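Local coordinates for proline dehydrogenase (Bradyrhizobium japonicum USDA 110, PDB 3HAZ), which probably oxidises proline to glutamate in two steps, with an FAD-dependent proline dehydrogenase and an NAD-dependent aldehyde dehydrogenase joined in one chain, at residues A[45-50]-A[478-483]; A[194-199]-A[215-220]; A[741-746]-A[755-760]. One frame throughout, in Å; residues are numbered along the deposited sequence.

Contact 1 of 3, residues A[45-50]-A[478-483]; sequences RLIEAI and VPVPAL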
# COMPACT_ATOMS: atom_id res chain seq x y z
N ARG A 45 42.02 -17.79 -11.99
CA ARG A 45 43.16 -18.50 -11.41
C ARG A 45 43.65 -17.83 -10.12
O ARG A 45 44.04 -18.51 -9.17
CB ARG A 45 44.29 -18.63 -12.43
CG ARG A 45 43.96 -19.57 -13.59
CD ARG A 45 45.08 -19.62 -14.62
NE ARG A 45 46.35 -20.07 -14.06
CZ ARG A 45 46.77 -21.33 -14.07
NH1 ARG A 45 46.00 -22.28 -14.60
NH2 ARG A 45 47.94 -21.65 -13.54
N LEU A 46 43.63 -16.50 -10.09
CA LEU A 46 44.05 -15.78 -8.90
C LEU A 46 43.08 -16.05 -7.75
O LEU A 46 43.50 -16.33 -6.63
CB LEU A 46 44.14 -14.27 -9.18
CG LEU A 46 45.16 -13.82 -10.23
CD1 LEU A 46 45.15 -12.30 -10.37
CD2 LEU A 46 46.57 -14.30 -9.91
N ILE A 47 41.79 -16.00 -8.04
CA ILE A 47 40.76 -16.20 -7.01
C ILE A 47 40.72 -17.66 -6.51
O ILE A 47 40.49 -17.91 -5.33
CB ILE A 47 39.39 -15.77 -7.52
CG1 ILE A 47 39.33 -14.24 -7.64
CG2 ILE A 47 38.28 -16.28 -6.61
CD1 ILE A 47 38.20 -13.75 -8.51
N GLU A 48 40.95 -18.61 -7.42
CA GLU A 48 41.08 -20.01 -7.04
C GLU A 48 42.20 -20.21 -6.03
O GLU A 48 42.03 -20.91 -5.03
CB GLU A 48 41.35 -20.89 -8.26
CG GLU A 48 40.13 -21.16 -9.11
CD GLU A 48 40.41 -22.15 -10.22
OE1 GLU A 48 41.44 -21.98 -10.90
OE2 GLU A 48 39.60 -23.08 -10.40
N ALA A 49 43.35 -19.59 -6.30
CA ALA A 49 44.46 -19.64 -5.37
C ALA A 49 44.07 -18.99 -4.05
O ALA A 49 44.38 -19.51 -2.98
CB ALA A 49 45.69 -18.94 -5.97
N ILE A 50 43.38 -17.86 -4.12
CA ILE A 50 42.97 -17.16 -2.92
C ILE A 50 42.06 -18.05 -2.08
O ILE A 50 42.15 -18.06 -0.85
CB ILE A 50 42.22 -15.85 -3.24
CG1 ILE A 50 43.19 -14.79 -3.77
CG2 ILE A 50 41.51 -15.33 -2.00
CD1 ILE A 50 42.48 -13.54 -4.28
N VAL A 478 29.94 -16.14 -1.87
CA VAL A 478 30.11 -15.34 -3.08
C VAL A 478 30.79 -16.16 -4.16
O VAL A 478 31.95 -16.55 -4.00
CB VAL A 478 30.94 -14.07 -2.81
CG1 VAL A 478 31.13 -13.27 -4.09
CG2 VAL A 478 30.28 -13.22 -1.72
N PRO A 479 30.07 -16.44 -5.25
CA PRO A 479 30.60 -17.27 -6.34
C PRO A 479 31.73 -16.56 -7.06
O PRO A 479 31.73 -15.33 -7.15
CB PRO A 479 29.40 -17.41 -7.30
CG PRO A 479 28.20 -16.97 -6.51
CD PRO A 479 28.71 -15.97 -5.53
N VAL A 480 32.69 -17.32 -7.57
CA VAL A 480 33.80 -16.74 -8.31
C VAL A 480 33.34 -15.79 -9.42
O VAL A 480 33.87 -14.68 -9.55
CB VAL A 480 34.72 -17.83 -8.89
CG1 VAL A 480 35.77 -17.22 -9.81
CG2 VAL A 480 35.37 -18.63 -7.76
N PRO A 481 32.34 -16.20 -10.21
CA PRO A 481 31.91 -15.30 -11.29
C PRO A 481 31.44 -13.93 -10.79
O PRO A 481 31.56 -12.95 -11.53
CB PRO A 481 30.76 -16.07 -11.94
CG PRO A 481 31.06 -17.51 -11.63
CD PRO A 481 31.62 -17.49 -10.25
N ALA A 482 30.94 -13.87 -9.56
CA ALA A 482 30.49 -12.61 -8.98
C ALA A 482 31.65 -11.63 -8.73
O ALA A 482 31.50 -10.42 -8.88
CB ALA A 482 29.73 -12.86 -7.68
N LEU A 483 32.80 -12.17 -8.35
CA LEU A 483 33.98 -11.35 -8.12
C LEU A 483 34.53 -10.84 -9.44
O LEU A 483 35.38 -9.94 -9.46
CB LEU A 483 35.05 -12.17 -7.39
CG LEU A 483 34.59 -12.83 -6.09
CD1 LEU A 483 35.60 -13.88 -5.65
CD2 LEU A 483 34.37 -11.80 -4.98

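Contact 2 of 3, residues A[194-199]-A[215-220]; sequences FDMLGE and ASAIET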
# COMPACT_ATOMS: atom_id res chain seq x y z
N PHE A 194 58.86 -0.56 3.77
CA PHE A 194 58.33 -0.12 5.05
C PHE A 194 57.17 0.84 4.87
O PHE A 194 57.33 1.92 4.30
CB PHE A 194 59.42 0.59 5.88
CG PHE A 194 60.50 -0.33 6.41
CD1 PHE A 194 60.58 -1.66 6.01
CD2 PHE A 194 61.46 0.16 7.30
CE1 PHE A 194 61.60 -2.49 6.50
CE2 PHE A 194 62.48 -0.66 7.78
CZ PHE A 194 62.54 -1.99 7.38
N ASP A 195 56.01 0.44 5.35
CA ASP A 195 54.87 1.33 5.49
C ASP A 195 54.91 1.86 6.92
O ASP A 195 54.45 1.19 7.85
CB ASP A 195 53.57 0.58 5.21
CG ASP A 195 52.34 1.47 5.30
OD1 ASP A 195 52.47 2.71 5.20
OD2 ASP A 195 51.23 0.92 5.46
N MET A 196 55.49 3.03 7.10
CA MET A 196 55.70 3.57 8.44
C MET A 196 54.38 3.98 9.10
O MET A 196 53.53 4.64 8.49
CB MET A 196 56.68 4.75 8.39
CG MET A 196 57.98 4.44 7.63
SD MET A 196 59.02 3.20 8.43
CE MET A 196 59.13 3.92 10.07
N LEU A 197 54.21 3.60 10.36
CA LEU A 197 52.96 3.86 11.09
C LEU A 197 52.55 5.33 11.22
O LEU A 197 51.36 5.66 11.21
CB LEU A 197 53.05 3.24 12.49
CG LEU A 197 52.42 1.86 12.66
CD1 LEU A 197 52.67 1.01 11.45
CD2 LEU A 197 52.94 1.20 13.93
N GLY A 198 53.52 6.22 11.36
CA GLY A 198 53.22 7.59 11.73
C GLY A 198 52.28 8.38 10.84
O GLY A 198 52.31 8.28 9.62
N GLU A 199 51.43 9.19 11.48
CA GLU A 199 50.57 10.14 10.77
C GLU A 199 50.14 11.28 11.70
O GLU A 199 50.13 11.13 12.93
CB GLU A 199 49.33 9.44 10.21
CG GLU A 199 48.23 9.23 11.24
CD GLU A 199 46.96 8.65 10.63
OE1 GLU A 199 47.06 7.89 9.65
OE2 GLU A 199 45.86 8.96 11.15
N ALA A 215 64.18 8.70 9.27
CA ALA A 215 65.62 8.77 9.05
C ALA A 215 66.26 7.47 9.49
O ALA A 215 67.07 6.89 8.77
CB ALA A 215 66.23 9.95 9.80
N SER A 216 65.88 7.00 10.68
CA SER A 216 66.39 5.73 11.20
C SER A 216 65.97 4.55 10.32
O SER A 216 66.76 3.63 10.10
CB SER A 216 65.91 5.50 12.64
OG SER A 216 66.52 6.42 13.54
N ALA A 217 64.74 4.57 9.81
CA ALA A 217 64.24 3.47 8.98
C ALA A 217 65.02 3.39 7.66
O ALA A 217 65.38 2.31 7.20
CB ALA A 217 62.73 3.63 8.71
N ILE A 218 65.25 4.55 7.06
CA ILE A 218 66.02 4.65 5.84
C ILE A 218 67.43 4.05 6.00
O ILE A 218 67.90 3.34 5.12
CB ILE A 218 66.08 6.12 5.36
CG1 ILE A 218 64.72 6.52 4.77
CG2 ILE A 218 67.19 6.32 4.33
CD1 ILE A 218 64.57 8.03 4.54
N GLU A 219 68.10 4.32 7.12
CA GLU A 219 69.40 3.70 7.38
C GLU A 219 69.30 2.19 7.53
O GLU A 219 70.10 1.44 6.95
CB GLU A 219 70.08 4.33 8.60
CG GLU A 219 70.44 5.79 8.38
CD GLU A 219 71.11 6.02 7.04
OE1 GLU A 219 72.13 5.36 6.76
OE2 GLU A 219 70.63 6.88 6.28
N THR A 220 68.32 1.72 8.30
CA THR A 220 68.11 0.29 8.47
C THR A 220 67.87 -0.39 7.12
O THR A 220 68.53 -1.38 6.78
CB THR A 220 66.93 -0.01 9.41
OG1 THR A 220 67.24 0.48 10.72
CG2 THR A 220 66.66 -1.52 9.48

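Contact 3 of 3, residues A[741-746]-A[755-760]; sequences RSINRA and VPLIAE. With NAD (nicotinamide-adenine-dinucleotide), chain D.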
# COMPACT_ATOMS: atom_id res chain seq x y z
N ARG A 741 18.63 35.44 36.00
CA ARG A 741 17.94 35.49 37.28
C ARG A 741 17.37 36.88 37.56
O ARG A 741 16.28 37.01 38.12
CB ARG A 741 18.87 35.08 38.42
CG ARG A 741 19.13 33.59 38.51
CD ARG A 741 19.60 33.21 39.89
NE ARG A 741 20.93 33.76 40.18
CZ ARG A 741 22.06 33.16 39.82
NH1 ARG A 741 22.03 32.01 39.17
NH2 ARG A 741 23.22 33.72 40.12
N SER A 742 18.12 37.90 37.17
CA SER A 742 17.67 39.28 37.33
C SER A 742 16.42 39.53 36.48
O SER A 742 15.45 40.14 36.95
CB SER A 742 18.79 40.24 36.95
OG SER A 742 18.28 41.55 36.72
N ILE A 743 16.45 39.07 35.24
CA ILE A 743 15.30 39.17 34.35
C ILE A 743 14.11 38.42 34.93
O ILE A 743 12.99 38.94 34.98
CB ILE A 743 15.61 38.63 32.94
CG1 ILE A 743 16.43 39.65 32.15
CG2 ILE A 743 14.31 38.30 32.20
CD1 ILE A 743 17.13 39.06 30.94
N ASN A 744 14.36 37.19 35.37
CA ASN A 744 13.31 36.36 35.95
C ASN A 744 12.64 37.05 37.14
O ASN A 744 11.42 37.01 37.28
CB ASN A 744 13.87 35.00 36.36
CG ASN A 744 12.78 33.97 36.58
OD1 ASN A 744 11.73 34.02 35.94
ND2 ASN A 744 13.02 33.03 37.49
N ARG A 745 13.44 37.69 37.99
CA ARG A 745 12.91 38.40 39.14
C ARG A 745 12.06 39.60 38.72
O ARG A 745 10.99 39.82 39.27
CB ARG A 745 14.03 38.84 40.09
CG ARG A 745 14.52 37.71 40.99
CD ARG A 745 15.95 37.91 41.46
NE ARG A 745 16.51 36.65 41.93
CZ ARG A 745 17.80 36.45 42.23
NH1 ARG A 745 18.21 35.26 42.64
NH2 ARG A 745 18.66 37.45 42.09
N ALA A 746 12.54 40.36 37.74
CA ALA A 746 11.78 41.50 37.23
C ALA A 746 10.43 41.04 36.66
O ALA A 746 9.41 41.70 36.85
CB ALA A 746 12.58 42.27 36.20
N VAL A 755 4.51 35.36 32.35
CA VAL A 755 4.89 35.12 30.97
C VAL A 755 6.06 34.14 30.91
O VAL A 755 6.74 33.93 31.91
CB VAL A 755 5.24 36.43 30.23
CG1 VAL A 755 4.03 37.39 30.22
CG2 VAL A 755 6.46 37.09 30.86
N PRO A 756 6.28 33.52 29.74
CA PRO A 756 7.37 32.55 29.61
C PRO A 756 8.74 33.23 29.59
O PRO A 756 8.91 34.29 28.99
CB PRO A 756 7.11 31.90 28.24
CG PRO A 756 5.69 32.30 27.87
CD PRO A 756 5.46 33.61 28.52
N LEU A 757 9.71 32.62 30.26
CA LEU A 757 11.10 33.02 30.11
C LEU A 757 11.90 31.85 29.56
O LEU A 757 12.00 30.80 30.19
CB LEU A 757 11.70 33.49 31.44
CG LEU A 757 13.22 33.70 31.48
CD1 LEU A 757 13.67 34.69 30.42
CD2 LEU A 757 13.69 34.17 32.86
N ILE A 758 12.46 32.03 28.37
CA ILE A 758 13.40 31.06 27.82
C ILE A 758 14.78 31.65 28.02
O ILE A 758 15.09 32.70 27.46
CB ILE A 758 13.17 30.84 26.31
CG1 ILE A 758 11.80 30.23 26.07
CG2 ILE A 758 14.27 29.96 25.73
CD1 ILE A 758 11.41 30.18 24.60
N ALA A 759 15.59 30.98 28.83
CA ALA A 759 16.89 31.51 29.19
C ALA A 759 17.97 30.45 29.03
O ALA A 759 17.96 29.41 29.69
CB ALA A 759 16.88 32.05 30.62
N GLU A 760 18.91 30.73 28.13
CA GLU A 760 20.01 29.82 27.88
C GLU A 760 21.25 30.51 28.40
O GLU A 760 21.58 31.63 27.99
CB GLU A 760 20.12 29.51 26.38
CG GLU A 760 18.78 29.10 25.76
CD GLU A 760 18.23 27.79 26.34
OE1 GLU A 760 18.79 26.72 26.03
OE2 GLU A 760 17.24 27.84 27.10
PA NAD D . 25.40 38.80 29.54
O1A NAD D . 24.53 38.19 30.78
O2A NAD D . 26.55 39.56 30.06
O5B NAD D . 24.39 39.81 28.67
C5B NAD D . 23.85 39.35 27.44
C4B NAD D . 22.65 40.21 26.99
O4B NAD D . 21.72 40.60 28.08
C3B NAD D . 23.03 41.61 26.36
O3B NAD D . 22.47 42.00 25.15
C2B NAD D . 22.95 42.52 27.58
O2B NAD D . 23.15 43.91 27.44
C1B NAD D . 21.71 42.02 28.19
N9A NAD D . 21.61 42.41 29.61
C8A NAD D . 22.63 42.68 30.46
N7A NAD D . 22.06 43.00 31.73
C5A NAD D . 20.65 42.92 31.61
C6A NAD D . 19.62 43.13 32.52
N6A NAD D . 19.94 43.51 33.89
N1A NAD D . 18.33 42.97 32.14
C2A NAD D . 18.03 42.61 30.84
N3A NAD D . 19.04 42.40 29.94
C4A NAD D . 20.36 42.55 30.33
O3 NAD D . 25.90 37.58 28.50
PN NAD D . 27.12 37.88 27.40
O1N NAD D . 28.42 38.56 28.19
O2N NAD D . 26.63 38.78 26.35
O5D NAD D . 27.61 36.45 26.69
C5D NAD D . 28.33 35.49 27.46
C4D NAD D . 27.41 34.51 28.21
O4D NAD D . 26.21 34.02 27.47
C3D NAD D . 28.01 33.19 28.87
O3D NAD D . 27.86 32.98 30.25
C2D NAD D . 27.48 32.13 27.89
O2D NAD D . 27.72 30.75 28.09
C1D NAD D . 26.11 32.62 27.64
N1N NAD D . 25.63 32.02 26.39
C2N NAD D . 24.88 30.83 26.45
C3N NAD D . 24.41 30.22 25.21
C7N NAD D . 23.57 28.93 25.27
O7N NAD D . 23.02 28.55 24.30
N7N NAD D . 23.36 28.26 26.54
C4N NAD D . 24.72 30.85 23.90
C5N NAD D . 25.47 32.03 23.85
C6N NAD D . 25.95 32.66 25.10

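Contact 1 of 3, residues A[45-50]-A[478-483]
No ring, amide or other flat group takes part where Ile47 meets Val480 and Leu483: the contact is made of aliphatic branches alone, with neither faces nor edges to match. Near the FAD site of the proline dehydrogenase barrel, the last turn of helix 33-50 packs on the weakly bonded helical turn at about 480-483. Ile47 reaches across from a buried position with both of its branches. Its CG2, placed anti to the backbone N by chi1 of -71°, comes within 3.9 Å of Val480 CG2, and the two side chains slide past each other in opposite directions. The other branch, extended at chi2 (163°), carries Ile47 CD1 to 3.7 Å from Leu483 CB. Phe469, an FAD-binding residue, also packs on Ile47, which is consistent with a second-shell place beside the flavin site. With an alanine in place of Ile47, both branches would be missing, and Val480, Leu483 and Phe469 would probably face a gap. The second subunit reaches this contact too: Glu48 OE2 accepts a hydrogen bond from Ala151 N of that subunit, and Val480 packs on its Lys147. Leu483 CD1 fits into the fork of the isoleucine, 3.7 Å from Ile47 CG2 and 3.9 Å from Ile47 CD1.

Contact 2 of 3, residues A[194-199]-A[215-220]
Ala217 offers a single methyl group to Phe194 and Met196, and that methyl makes the tight part of this contact. The segments belong to one beta-alpha-beta unit of the proline dehydrogenase barrel, in which strand 193-196 leads into helix 204-223 and then into strand 235-238. Phe194 and Met196, two apart on the strand, both direct their CB toward the helix. The intervening Asp195 turns to another partner, giving OD2 to a hydrogen bond with Tyr455. This alternation lets one strand serve both the helical layer and the other side of the barrel wall.

The closest approach is that of Met196 SD to Ala217 CB, at 3.7 Å. The methionine is folded rather than extended: chi2 of -67° and chi3 of -52° curl its end back, so that the methyl Met196 CE also lies 3.9 Å from Ala217 CB. The aromatic ring meets the same methyl differently, presenting its edge, with Ala217 CB near the ring plane and 4.0 Å from Phe194 CD2. The contact between the segments is thus wholly apolar. Ile236 of the neighbouring parallel strand packs on both Met196 and Ala217.

Packing is looser toward Thr220, almost one turn further along the helix and partly exposed. Although its CB is directed toward the strand, the side chain stops short of firm contact. Ser216, one turn before it, is also partly exposed. Leu179 of helix 175-182 touches Phe194, Ser216 and Thr220, bridging the tight and loose parts. On this looser side Thr220 CG2 stays 4.6 Å from Phe194 CE2.

Contact 3 of 3, residues A[741-746]-A[755-760]
Ile743 faces two ways at once, with one branch against Leu757 of the protein core and the other against the adenine of bound NAD. This double role falls to a helix of the Rossmann-like dinucleotide-binding part of the aldehyde dehydrogenase, in the beta-alpha-beta unit formed by strand 730-734, helix 737-749 and strand 757-760. On the cofactor side, the end of the isoleucine lies over one face of the adenine, at its C2A side: Ile743 CG1 is 3.6 Å from NAD C2A, and Ile743 CD1, nearly straight above that atom, is 3.7 Å from NAD C2A. On the protein side, Ile743 CG2 meets Leu757 CD1 at 4.1 Å, the two side chains crossing at about a right angle. The split follows from chi1 of -77°, which sets CG2 anti to the backbone N and leaves CG1 to carry the chain to the adenine.

Leu757 likewise uses both methyls. Its second, CD2, lies 3.6 Å from Asn744 CB and 3.7 Å from Asn744 OD1, so the asparagine lends the flank of its side chain to an apolar neighbour. A subunit boundary lies close by: Ile754 of the third subunit packs on both Asn744 and Leu757, while Arg745 NH1 forms a salt bridge with Asp751 of that subunit. The interior of one subunit and its interface therefore share the same leucine.

Further along, strand 757-760 reaches the opposite end of the cofactor. Glu760, predicted to be an active-site residue, is buried there beside the nicotinamide, and its OE2 receives a weak hydrogen bond from Gly965 N. The glutamate meets the carboxamide through its CB, which lies 3.5 Å from NAD N7N and 3.7 Å from NAD C7N.

From the N terminus, the chain first supplies 45-50, whose partner 478-483 comes only after the last strand of the proline dehydrogenase barrel; contact 1 thus closes a loop of more than 400 residues and ties the N-terminal helix 33-50 to the turn that follows the barrel strands. Contact 2 is nested within that loop, joining a barrel strand to the next helix and closing a short loop, its segments 16 residues apart at their closest ends. Contact 3 comes in series after both and closes another short loop, in the aldehyde dehydrogenase part, on the opposite side of the chain's centre. It lies about 70 Å from contact 1 and about 61 Å from contact 2, between centres.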